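Local coordinates for protein glutathione S-transferase enzyme with thioredoxin-like domain (PDB 4L8E) that binds glutathione and probably acts as a glutathione transferase, with a thioredoxin-like domain followed by an all-helical domain, at residues Phe129-Gly134 and Ile191-Trp196; Ala133-Met138 and Arg166-Leu171; Asp30-Pro35 and His56-Ser61. All coordinates share one frame; numbering follows the deposited sequence.

Contact 1 (Phe129-Gly134 and Ile191-Trp196); sequences FWQVAG and IAVYPW. With GSH (glutathione), chain B.
Gln-131 OE1 is held by a hydrogen bond with Lys-41 NZ, on helix 37-49, and Ala-192 of the facing helix packs beside it, with Gln-131 OE1 to Ala-192 CB 3.5 Å. The other end of the amide lies against an indole. Gln-131 NE2 is 3.3 Å from Trp-196 CD1, and the amide and ring planes are only 22° apart. The Gln-131 chain leaves its helix with CG anti to the backbone N (chi1 -170°) and then bends at chi2. The bend brings Gln-131 CD to 3.4 Å from Ala-192 O. That carbonyl oxygen is buried and has no hydrogen-bond partner in the model. Its helix is kinked just here: Trp-196 N makes only a weak bond to Val-193 O instead. The two helices, 118-145 and 188-197, belong to the all-helical domain of the glutathione transferase fold. Their short segments run 41° apart, with axes 9.2 Å from each other at closest. Val-193 packs beside the glutamine, its CG2 3.6 Å from Gln-131 CG. Val-193 CG2 also lies at the edge of the Trp-130 ring, close to the ring plane, 4.1 Å from Trp-130 CZ3. The benzo edge of Trp-196 is turned to a bound glutathione, with C2 of the ligand near the ring plane. Trp-196 CZ2 is 3.4 Å from O31 of this glutathione. The indole NE1 is hydrogen-bonded to Asn-38 OD1, which restrains the turn of the ring. Asn-38 ND2 in turn is hydrogen-bonded to the same glutathione.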
loop_
_atom_site.group_PDB
_atom_site.type_symbol
_atom_site.label_atom_id
_atom_site.label_comp_id
_atom_site.label_asym_id
_atom_site.label_seq_id
_atom_site.Cartn_x
_atom_site.Cartn_y
_atom_site.Cartn_z
ATOM N N PHE A 129 5.105 -0.591 3.139
ATOM C CA PHE A 129 3.891 0.165 2.904
ATOM C C PHE A 129 4.144 1.395 2.023
ATOM O O PHE A 129 3.324 1.720 1.140
ATOM C CB PHE A 129 3.198 0.536 4.233
ATOM C CG PHE A 129 2.336 -0.558 4.785
ATOM C CD1 PHE A 129 1.016 -0.684 4.356
ATOM C CD2 PHE A 129 2.812 -1.445 5.747
ATOM C CE1 PHE A 129 0.176 -1.691 4.868
ATOM C CE2 PHE A 129 1.999 -2.446 6.259
ATOM C CZ PHE A 129 0.668 -2.562 5.824
ATOM N N TRP A 130 5.263 2.083 2.246
ATOM C CA TRP A 130 5.603 3.269 1.449
ATOM C C TRP A 130 5.719 2.877 -0.031
ATOM O O TRP A 130 5.214 3.586 -0.914
ATOM C CB TRP A 130 6.906 3.899 1.903
ATOM C CG TRP A 130 7.454 4.967 1.011
ATOM C CD1 TRP A 130 7.103 6.278 0.991
ATOM C CD2 TRP A 130 8.439 4.798 -0.013
ATOM N NE1 TRP A 130 7.824 6.953 0.037
ATOM C CE2 TRP A 130 8.667 6.063 -0.582
ATOM C CE3 TRP A 130 9.182 3.715 -0.462
ATOM C CZ2 TRP A 130 9.591 6.267 -1.610
ATOM C CZ3 TRP A 130 10.103 3.920 -1.487
ATOM C CH2 TRP A 130 10.297 5.176 -2.047
ATOM N N GLN A 131 6.315 1.717 -0.276
ATOM C CA GLN A 131 6.442 1.213 -1.661
ATOM C C GLN A 131 5.084 0.930 -2.282
ATOM O O GLN A 131 4.813 1.376 -3.406
ATOM C CB GLN A 131 7.319 -0.042 -1.747
ATOM C CG GLN A 131 7.659 -0.447 -3.162
ATOM C CD GLN A 131 6.515 -1.117 -3.888
ATOM O OE1 GLN A 131 5.864 -1.993 -3.339
ATOM N NE2 GLN A 131 6.283 -0.717 -5.158
ATOM N N VAL A 132 4.229 0.165 -1.588
ATOM C CA VAL A 132 2.990 -0.274 -2.221
ATOM C C VAL A 132 1.987 0.873 -2.369
ATOM O O VAL A 132 1.140 0.839 -3.251
ATOM C CB VAL A 132 2.342 -1.473 -1.512
ATOM C CG1 VAL A 132 3.288 -2.696 -1.524
ATOM C CG2 VAL A 132 1.917 -1.135 -0.130
ATOM N N ALA A 133 2.101 1.883 -1.506
ATOM C CA ALA A 133 1.148 2.988 -1.470
ATOM C C ALA A 133 1.571 4.203 -2.272
ATOM O O ALA A 133 0.722 5.031 -2.669
ATOM C CB ALA A 133 0.865 3.398 -0.001
ATOM N N GLY A 134 2.875 4.353 -2.479
ATOM C CA GLY A 134 3.395 5.541 -3.144
ATOM C C GLY A 134 4.329 5.229 -4.308
ATOM O O GLY A 134 4.067 5.653 -5.434
ATOM N N ILE A 191 13.024 -5.751 -1.558
ATOM C CA ILE A 191 12.475 -6.611 -2.609
ATOM C C ILE A 191 11.281 -5.926 -3.281
ATOM O O ILE A 191 11.116 -6.016 -4.506
ATOM C CB ILE A 191 12.082 -7.992 -2.033
ATOM C CG1 ILE A 191 13.334 -8.763 -1.590
ATOM C CG2 ILE A 191 11.178 -8.730 -3.002
ATOM C CD1 ILE A 191 13.022 -9.975 -0.726
ATOM N N ALA A 192 10.460 -5.229 -2.501
ATOM C CA ALA A 192 9.310 -4.528 -3.050
ATOM C C ALA A 192 9.725 -3.348 -3.948
ATOM O O ALA A 192 9.101 -3.101 -4.996
ATOM C CB ALA A 192 8.394 -4.047 -1.935
ATOM N N VAL A 193 10.759 -2.631 -3.546
ATOM C CA VAL A 193 11.193 -1.423 -4.248
ATOM C C VAL A 193 12.015 -1.738 -5.500
ATOM O O VAL A 193 11.873 -1.091 -6.546
ATOM C CB VAL A 193 11.982 -0.499 -3.317
ATOM C CG1 VAL A 193 12.558 0.715 -4.053
ATOM C CG2 VAL A 193 11.048 0.017 -2.194
ATOM N N TYR A 194 12.864 -2.742 -5.418
ATOM C CA TYR A 194 13.807 -2.972 -6.498
ATOM C C TYR A 194 13.209 -3.080 -7.909
ATOM O O TYR A 194 13.707 -2.474 -8.836
ATOM C CB TYR A 194 14.727 -4.172 -6.198
ATOM C CG TYR A 194 15.683 -4.484 -7.309
ATOM C CD1 TYR A 194 16.896 -3.805 -7.433
ATOM C CD2 TYR A 194 15.380 -5.435 -8.259
ATOM C CE1 TYR A 194 17.784 -4.075 -8.450
ATOM C CE2 TYR A 194 16.269 -5.713 -9.296
ATOM C CZ TYR A 194 17.462 -5.038 -9.386
ATOM O OH TYR A 194 18.321 -5.341 -10.403
ATOM N N PRO A 195 12.153 -3.881 -8.094
ATOM C CA PRO A 195 11.668 -4.049 -9.468
ATOM C C PRO A 195 11.131 -2.765 -10.078
ATOM O O PRO A 195 11.144 -2.653 -11.317
ATOM C CB PRO A 195 10.553 -5.094 -9.308
ATOM C CG PRO A 195 10.928 -5.838 -8.056
ATOM C CD PRO A 195 11.491 -4.794 -7.156
ATOM N N TRP A 196 10.714 -1.830 -9.237
ATOM C CA TRP A 196 10.262 -0.521 -9.688
ATOM C C TRP A 196 11.429 0.427 -9.931
ATOM O O TRP A 196 11.491 1.095 -10.954
ATOM C CB TRP A 196 9.275 0.072 -8.676
ATOM C CG TRP A 196 7.883 -0.476 -8.877
ATOM C CD1 TRP A 196 7.272 -1.498 -8.181
ATOM C CD2 TRP A 196 6.959 -0.078 -9.890
ATOM N NE1 TRP A 196 6.016 -1.728 -8.698
ATOM C CE2 TRP A 196 5.801 -0.869 -9.741
ATOM C CE3 TRP A 196 6.996 0.877 -10.914
ATOM C CZ2 TRP A 196 4.704 -0.736 -10.579
ATOM C CZ3 TRP A 196 5.925 0.993 -11.734
ATOM C CH2 TRP A 196 4.770 0.214 -11.551
HETATM N N1 GSH B . -4.842 -1.005 -15.964
HETATM C CA1 GSH B . -3.498 -0.641 -15.716
HETATM C C1 GSH B . -3.308 0.807 -16.073
HETATM O O11 GSH B . -4.063 1.355 -16.936
HETATM O O12 GSH B . -2.376 1.475 -15.521
HETATM C CB1 GSH B . -2.613 -1.476 -16.560
HETATM C CG1 GSH B . -1.142 -1.156 -16.383
HETATM C CD1 GSH B . -0.589 -1.744 -15.100
HETATM O OE1 GSH B . -1.112 -2.702 -14.576
HETATM N N2 GSH B . 0.575 -1.109 -14.513
HETATM C CA2 GSH B . 1.155 -1.610 -13.311
HETATM C C2 GSH B . 1.046 -0.516 -12.259
HETATM O O2 GSH B . 1.110 0.694 -12.525
HETATM C CB2 GSH B . 2.587 -1.957 -13.491
HETATM S SG2 GSH B . 2.769 -3.370 -14.591
HETATM N N3 GSH B . 0.831 -0.893 -10.905
HETATM C CA3 GSH B . 0.721 0.150 -9.914
HETATM C C3 GSH B . 1.180 -0.366 -8.610
HETATM O O31 GSH B . 2.040 -1.282 -8.571
HETATM O O32 GSH B . 0.685 0.131 -7.557
#

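Contact 2 (Ala133-Met138 and Arg166-Leu171); sequences AGFGPM and RLYKVL. With GSH (glutathione), chain B.
Phe-135 and Leu-167 join two helices behind a glutathione pocket, in the all-helical domain of the glutathione transferase fold. Gly-136 and Pro-137, next along the chain from Phe-135, line that pocket. Pro-137 CG is 3.4 Å from O32 of the glutathione, so the proline ring packs on the ligand's glycyl carboxylate. The contact with segment 166-171 is apolar and has no hydrogen bonds across it. Phe-135 is its main wedge. A chi1 of -162° sets the phenyl ring beside its own carbonyl carbon, and the end of the ring comes nearer the facing helix. Leu-167 CB meets this ring at its edge, near the plane, 3.9 Å from Phe-135 CD1. Farther out, Phe-135 CZ stands over one face of Tyr-168, offset toward the rim, at 3.8 Å from Tyr-168 CZ. The two rings meet obliquely, with their planes at 56°. Leu-171 CD2 adds a looser touch, 4.1 Å from Phe-135 CZ. Leu-167 fills the other half of the contact. Its CD1 sits 3.6 Å from Met-138 CB and 3.8 Å from the carbonyl O of Gly-134. That carbonyl also accepts the helical bond from Met-138 N. Gly-134 presents only backbone here. The short axes pass 10.5 Å apart at 141°, a roughly antiparallel crossing. The Tyr-168 hydroxyl has a hydrogen bond with Gln-203 OE1, a bond that would restrain the ring beneath Phe-135. Val-193, Trp-196 and Ala-197 of helix 188-197 also pack on Phe-135, and the Trp-130 ring meets it. Arg-166 of helix 154-175 forms a salt bridge with Glu-163 and a hydrogen bond to Asn-76 of the second subunit, so the helix reaches that subunit here.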
loop_
_atom_site.group_PDB
_atom_site.type_symbol
_atom_site.label_atom_id
_atom_site.label_comp_id
_atom_site.label_asym_id
_atom_site.label_seq_id
_atom_site.Cartn_x
_atom_site.Cartn_y
_atom_site.Cartn_z
ATOM N N ALA A 133 2.101 1.883 -1.506
ATOM C CA ALA A 133 1.148 2.988 -1.470
ATOM C C ALA A 133 1.571 4.203 -2.272
ATOM O O ALA A 133 0.722 5.031 -2.669
ATOM C CB ALA A 133 0.865 3.398 -0.001
ATOM N N GLY A 134 2.875 4.353 -2.479
ATOM C CA GLY A 134 3.395 5.541 -3.144
ATOM C C GLY A 134 4.329 5.229 -4.308
ATOM O O GLY A 134 4.067 5.653 -5.434
ATOM N N PHE A 135 5.411 4.498 -4.063
ATOM C CA PHE A 135 6.428 4.295 -5.092
ATOM C C PHE A 135 5.834 3.568 -6.326
ATOM O O PHE A 135 5.923 4.029 -7.474
ATOM C CB PHE A 135 7.614 3.544 -4.470
ATOM C CG PHE A 135 8.910 3.642 -5.265
ATOM C CD1 PHE A 135 9.562 4.854 -5.370
ATOM C CD2 PHE A 135 9.473 2.519 -5.880
ATOM C CE1 PHE A 135 10.746 4.970 -6.066
ATOM C CE2 PHE A 135 10.671 2.630 -6.573
ATOM C CZ PHE A 135 11.309 3.866 -6.664
ATOM N N GLY A 136 5.218 2.425 -6.086
ATOM C CA GLY A 136 4.580 1.684 -7.156
ATOM C C GLY A 136 3.432 2.433 -7.826
ATOM O O GLY A 136 3.375 2.573 -9.065
ATOM N N PRO A 137 2.469 2.894 -7.035
ATOM C CA PRO A 137 1.325 3.503 -7.692
ATOM C C PRO A 137 1.711 4.725 -8.507
ATOM O O PRO A 137 1.214 4.900 -9.603
ATOM C CB PRO A 137 0.421 3.885 -6.517
ATOM C CG PRO A 137 0.719 2.831 -5.519
ATOM C CD PRO A 137 2.182 2.587 -5.626
ATOM N N MET A 138 2.593 5.566 -7.990
ATOM C CA MET A 138 2.908 6.800 -8.718
ATOM C C MET A 138 3.839 6.558 -9.918
ATOM O O MET A 138 3.644 7.151 -10.985
ATOM C CB MET A 138 3.496 7.842 -7.779
ATOM C CG MET A 138 2.521 8.264 -6.688
ATOM S SD MET A 138 1.087 9.096 -7.425
ATOM C CE MET A 138 -0.165 7.811 -7.318
ATOM N N ARG A 166 10.326 13.236 -6.541
ATOM C CA ARG A 166 10.187 13.337 -5.084
ATOM C C ARG A 166 10.407 11.992 -4.403
ATOM O O ARG A 166 11.064 11.890 -3.364
ATOM C CB ARG A 166 8.805 13.846 -4.703
ATOM C CG ARG A 166 8.669 14.228 -3.232
ATOM C CD ARG A 166 7.221 14.477 -2.840
ATOM N NE ARG A 166 6.455 13.253 -2.877
ATOM C CZ ARG A 166 6.477 12.310 -1.937
ATOM N NH1 ARG A 166 7.155 12.498 -0.805
ATOM N NH2 ARG A 166 5.770 11.183 -2.115
ATOM N N LEU A 167 9.806 10.975 -4.980
ATOM C CA LEU A 167 9.932 9.610 -4.476
ATOM C C LEU A 167 11.360 9.086 -4.507
ATOM O O LEU A 167 11.830 8.466 -3.523
ATOM C CB LEU A 167 9.002 8.696 -5.278
ATOM C CG LEU A 167 7.529 8.910 -4.941
ATOM C CD1 LEU A 167 6.661 8.334 -6.044
ATOM C CD2 LEU A 167 7.155 8.295 -3.614
ATOM N N TYR A 168 12.070 9.329 -5.612
ATOM C CA TYR A 168 13.468 8.919 -5.692
ATOM C C TYR A 168 14.320 9.682 -4.675
ATOM O O TYR A 168 15.268 9.152 -4.115
ATOM C CB TYR A 168 14.027 9.055 -7.118
ATOM C CG TYR A 168 13.776 7.806 -7.964
ATOM C CD1 TYR A 168 12.581 7.638 -8.658
ATOM C CD2 TYR A 168 14.723 6.793 -8.051
ATOM C CE1 TYR A 168 12.336 6.509 -9.408
ATOM C CE2 TYR A 168 14.487 5.664 -8.809
ATOM C CZ TYR A 168 13.297 5.525 -9.482
ATOM O OH TYR A 168 13.098 4.391 -10.218
ATOM N N LYS A 169 13.955 10.928 -4.422
ATOM C CA LYS A 169 14.673 11.739 -3.437
ATOM C C LYS A 169 14.460 11.182 -2.021
ATOM O O LYS A 169 15.411 11.064 -1.247
ATOM C CB LYS A 169 14.227 13.193 -3.511
ATOM C CG LYS A 169 14.885 14.074 -2.481
ATOM C CD LYS A 169 14.324 15.501 -2.544
ATOM C CE LYS A 169 15.179 16.471 -1.750
ATOM N NZ LYS A 169 14.502 17.786 -1.587
ATOM N N VAL A 170 13.230 10.795 -1.707
ATOM C CA VAL A 170 12.932 10.159 -0.422
ATOM C C VAL A 170 13.755 8.870 -0.296
ATOM O O VAL A 170 14.367 8.598 0.744
ATOM C CB VAL A 170 11.420 9.884 -0.293
ATOM C CG1 VAL A 170 11.121 8.932 0.874
ATOM C CG2 VAL A 170 10.641 11.205 -0.097
ATOM N N LEU A 171 13.720 8.061 -1.343
ATOM C CA LEU A 171 14.452 6.803 -1.337
ATOM C C LEU A 171 15.949 7.042 -1.138
ATOM O O LEU A 171 16.611 6.396 -0.295
ATOM C CB LEU A 171 14.169 6.053 -2.642
ATOM C CG LEU A 171 14.836 4.688 -2.829
ATOM C CD1 LEU A 171 14.338 3.745 -1.766
ATOM C CD2 LEU A 171 14.586 4.156 -4.218
HETATM N N1 GSH B . -4.842 -1.005 -15.964
HETATM C CA1 GSH B . -3.498 -0.641 -15.716
HETATM C C1 GSH B . -3.308 0.807 -16.073
HETATM O O11 GSH B . -4.063 1.355 -16.936
HETATM O O12 GSH B . -2.376 1.475 -15.521
HETATM C CB1 GSH B . -2.613 -1.476 -16.560
HETATM C CG1 GSH B . -1.142 -1.156 -16.383
HETATM C CD1 GSH B . -0.589 -1.744 -15.100
HETATM O OE1 GSH B . -1.112 -2.702 -14.576
HETATM N N2 GSH B . 0.575 -1.109 -14.513
HETATM C CA2 GSH B . 1.155 -1.610 -13.311
HETATM C C2 GSH B . 1.046 -0.516 -12.259
HETATM O O2 GSH B . 1.110 0.694 -12.525
HETATM C CB2 GSH B . 2.587 -1.957 -13.491
HETATM S SG2 GSH B . 2.769 -3.370 -14.591
HETATM N N3 GSH B . 0.831 -0.893 -10.905
HETATM C CA3 GSH B . 0.721 0.150 -9.914
HETATM C C3 GSH B . 1.180 -0.366 -8.610
HETATM O O31 GSH B . 2.040 -1.282 -8.571
HETATM O O32 GSH B . 0.685 0.131 -7.557
#

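Contact 3 (Asp30-Pro35 and His56-Ser61); sequences DLYYAP and HPIDIS. With GSH (glutathione), chain D.
His-56 N donates to Leu-31 O at 2.8 Å, almost straight at 175°. His-56 O accepts from Tyr-33 N, a more bent bond of 3.1 Å. Ile-58 N closes the ladder on Tyr-33 O at 2.9 Å. These bonds pair strands 30-33 and 54-57 in parallel, the two strands of a beta-alpha-beta unit linked by helix 37-49. This is the start of the thioredoxin-like domain of glutathione transferases. Tyr-32 and His-56 share one face of the sheet. Their side chains lie side by side, pointing the same way, with ring planes 31° apart. Tyr-32 CD2 is 3.4 Å from His-56 CB, and the phenol OH stands above the imidazole, near its rim. Asp-30 comes to the edge of the imidazole, OD1 3.0 Å from His-56 CE1, while OD2 is hydrogen-bonded to His-85. Ile-58 reaches the edge of the Tyr-32 ring, and its CG1 packs on Tyr-32 CB at 4.1 Å. Ala-34 CB touches Ile-60 CD1 at 4.2 Å, past the end of the strands. Pro-35 and Ile-60 each belong to a glutathione pocket; Pro-35 O is 3.2 Å from CG1 of one ligand. His-56 ND1 is weakly hydrogen-bonded to Thr-54 O. The nearby carboxylate might modestly favour positive charge on His-56, though OD1 meets only a carbon of the ring.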
loop_
_atom_site.group_PDB
_atom_site.type_symbol
_atom_site.label_atom_id
_atom_site.label_comp_id
_atom_site.label_asym_id
_atom_site.label_seq_id
_atom_site.Cartn_x
_atom_site.Cartn_y
_atom_site.Cartn_z
ATOM N N ASP A 30 1.502 -21.867 -5.546
ATOM C CA ASP A 30 1.132 -21.547 -6.920
ATOM C C ASP A 30 1.209 -20.024 -7.045
ATOM O O ASP A 30 0.591 -19.306 -6.237
ATOM C CB ASP A 30 -0.285 -22.002 -7.261
ATOM C CG ASP A 30 -0.425 -23.505 -7.393
ATOM O OD1 ASP A 30 0.452 -24.140 -7.990
ATOM O OD2 ASP A 30 -1.453 -24.041 -6.947
ATOM N N LEU A 31 1.986 -19.540 -8.019
ATOM C CA LEU A 31 2.131 -18.115 -8.255
ATOM C C LEU A 31 1.505 -17.717 -9.587
ATOM O O LEU A 31 1.888 -18.216 -10.642
ATOM C CB LEU A 31 3.599 -17.713 -8.232
ATOM C CG LEU A 31 3.927 -16.256 -8.575
ATOM C CD1 LEU A 31 3.271 -15.232 -7.671
ATOM C CD2 LEU A 31 5.435 -16.077 -8.616
ATOM N N TYR A 32 0.541 -16.816 -9.514
ATOM C CA TYR A 32 -0.111 -16.253 -10.691
ATOM C C TYR A 32 0.663 -14.977 -11.063
ATOM O O TYR A 32 0.781 -14.041 -10.264
ATOM C CB TYR A 32 -1.606 -16.023 -10.398
ATOM C CG TYR A 32 -2.273 -17.332 -10.164
ATOM C CD1 TYR A 32 -2.224 -17.946 -8.913
ATOM C CD2 TYR A 32 -2.881 -18.014 -11.210
ATOM C CE1 TYR A 32 -2.771 -19.218 -8.716
ATOM C CE2 TYR A 32 -3.451 -19.259 -11.015
ATOM C CZ TYR A 32 -3.400 -19.852 -9.770
ATOM O OH TYR A 32 -3.959 -21.100 -9.580
ATOM N N TYR A 33 1.239 -14.993 -12.273
ATOM C CA TYR A 33 2.392 -14.152 -12.580
ATOM C C TYR A 33 2.403 -13.588 -13.984
ATOM O O TYR A 33 1.986 -14.246 -14.926
ATOM C CB TYR A 33 3.641 -15.017 -12.436
ATOM C CG TYR A 33 4.971 -14.439 -12.905
ATOM C CD1 TYR A 33 5.767 -13.678 -12.048
ATOM C CD2 TYR A 33 5.455 -14.711 -14.162
ATOM C CE1 TYR A 33 7.009 -13.194 -12.478
ATOM C CE2 TYR A 33 6.693 -14.226 -14.600
ATOM C CZ TYR A 33 7.453 -13.449 -13.749
ATOM O OH TYR A 33 8.677 -12.992 -14.221
ATOM N N ALA A 34 2.931 -12.371 -14.097
ATOM C CA ALA A 34 3.376 -11.815 -15.363
ATOM C C ALA A 34 4.715 -11.138 -15.082
ATOM O O ALA A 34 4.959 -10.706 -13.959
ATOM C CB ALA A 34 2.375 -10.803 -15.911
ATOM N N PRO A 35 5.580 -11.057 -16.094
ATOM C CA PRO A 35 6.897 -10.446 -15.943
ATOM C C PRO A 35 6.802 -8.931 -15.943
ATOM O O PRO A 35 7.046 -8.265 -16.958
ATOM C CB PRO A 35 7.648 -10.943 -17.172
ATOM C CG PRO A 35 6.574 -11.148 -18.199
ATOM C CD PRO A 35 5.424 -11.693 -17.416
ATOM N N HIS A 56 1.927 -19.942 -12.789
ATOM C CA HIS A 56 0.720 -19.936 -13.594
ATOM C C HIS A 56 0.717 -18.623 -14.338
ATOM O O HIS A 56 0.371 -17.592 -13.788
ATOM C CB HIS A 56 -0.529 -20.021 -12.707
ATOM C CG HIS A 56 -0.704 -21.347 -12.044
ATOM N ND1 HIS A 56 0.142 -21.805 -11.055
ATOM C CD2 HIS A 56 -1.621 -22.325 -12.239
ATOM C CE1 HIS A 56 -0.247 -23.007 -10.670
ATOM N NE2 HIS A 56 -1.314 -23.345 -11.369
ATOM N N PRO A 57 1.143 -18.634 -15.604
ATOM C CA PRO A 57 1.211 -17.352 -16.307
ATOM C C PRO A 57 -0.151 -16.767 -16.581
ATOM O O PRO A 57 -1.053 -17.455 -17.068
ATOM C CB PRO A 57 1.866 -17.735 -17.646
ATOM C CG PRO A 57 1.582 -19.174 -17.790
ATOM C CD PRO A 57 1.650 -19.740 -16.432
ATOM N N ILE A 58 -0.277 -15.482 -16.303
ATOM C CA ILE A 58 -1.479 -14.721 -16.590
ATOM C C ILE A 58 -1.089 -13.717 -17.657
ATOM O O ILE A 58 -0.269 -12.838 -17.429
ATOM C CB ILE A 58 -2.020 -14.025 -15.305
ATOM C CG1 ILE A 58 -2.469 -15.057 -14.268
ATOM C CG2 ILE A 58 -3.153 -13.013 -15.627
ATOM C CD1 ILE A 58 -3.617 -15.969 -14.699
ATOM N N ASP A 59 -1.661 -13.863 -18.855
ATOM C CA ASP A 59 -1.353 -12.956 -19.936
ATOM C C ASP A 59 -2.203 -11.720 -19.765
ATOM O O ASP A 59 -3.369 -11.717 -20.130
ATOM C CB ASP A 59 -1.641 -13.635 -21.284
ATOM C CG ASP A 59 -1.241 -12.781 -22.474
ATOM O OD1 ASP A 59 -1.069 -11.556 -22.300
ATOM O OD2 ASP A 59 -1.151 -13.339 -23.595
ATOM N N ILE A 60 -1.640 -10.680 -19.146
ATOM C CA ILE A 60 -2.432 -9.513 -18.846
ATOM C C ILE A 60 -2.759 -8.724 -20.119
ATOM O O ILE A 60 -3.719 -7.978 -20.133
ATOM C CB ILE A 60 -1.804 -8.637 -17.719
ATOM C CG1 ILE A 60 -0.383 -8.230 -18.032
ATOM C CG2 ILE A 60 -1.849 -9.396 -16.390
ATOM C CD1 ILE A 60 0.211 -7.300 -16.934
ATOM N N SER A 61 -2.017 -8.930 -21.209
ATOM C CA SER A 61 -2.388 -8.268 -22.450
ATOM C C SER A 61 -3.611 -8.945 -23.081
ATOM O O SER A 61 -4.329 -8.369 -23.907
ATOM C CB SER A 61 -1.209 -8.256 -23.426
ATOM O OG SER A 61 -0.983 -9.528 -23.998
HETATM C CG1 GSH D . 9.652 -6.467 -17.262
HETATM C CD1 GSH D . 9.488 -5.165 -16.487
HETATM O OE1 GSH D . 9.797 -5.110 -15.298
HETATM N N2 GSH D . 8.961 -4.005 -17.231
HETATM C CA2 GSH D . 8.737 -2.714 -16.652
HETATM C C2 GSH D . 7.251 -2.415 -16.727
HETATM O O2 GSH D . 6.846 -1.281 -16.437
HETATM C CB2 GSH D . 9.520 -1.642 -17.353
HETATM S SG2 GSH D . 11.211 -1.679 -16.798
HETATM N N3 GSH D . 6.285 -3.446 -17.125
HETATM C CA3 GSH D . 4.857 -3.136 -17.152
HETATM C C3 GSH D . 4.433 -2.206 -18.246
HETATM O O31 GSH D . 3.304 -1.652 -18.167
HETATM O O32 GSH D . 5.173 -1.978 -19.238
#

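Overall arrangement
Contacts 1 and 2 both start from helix 118-145 and share Ala-133 and Gly-134; their centres are 8 Å apart. A wider helical turn ties them, with Gln-131 O 2.9 Å from Gly-136 N in a probable hydrogen bond. They also pack directly, Trp-196 CB lying 3.6 Å from Phe-135 CE2. Both reach the same glutathione, contact 1 through Trp-196 and contact 2 through Gly-136 and Pro-137. Contact 3 is in the thioredoxin-like domain, its centre about 19 Å from contact 1 and about 25 Å from contact 2, and touches neither. The pocket combining Thr-36 and Asn-38 with Gly-136, Pro-137 and Trp-196 lies between the two domains, as does that of Pro-35 with His-143 and Cys-199.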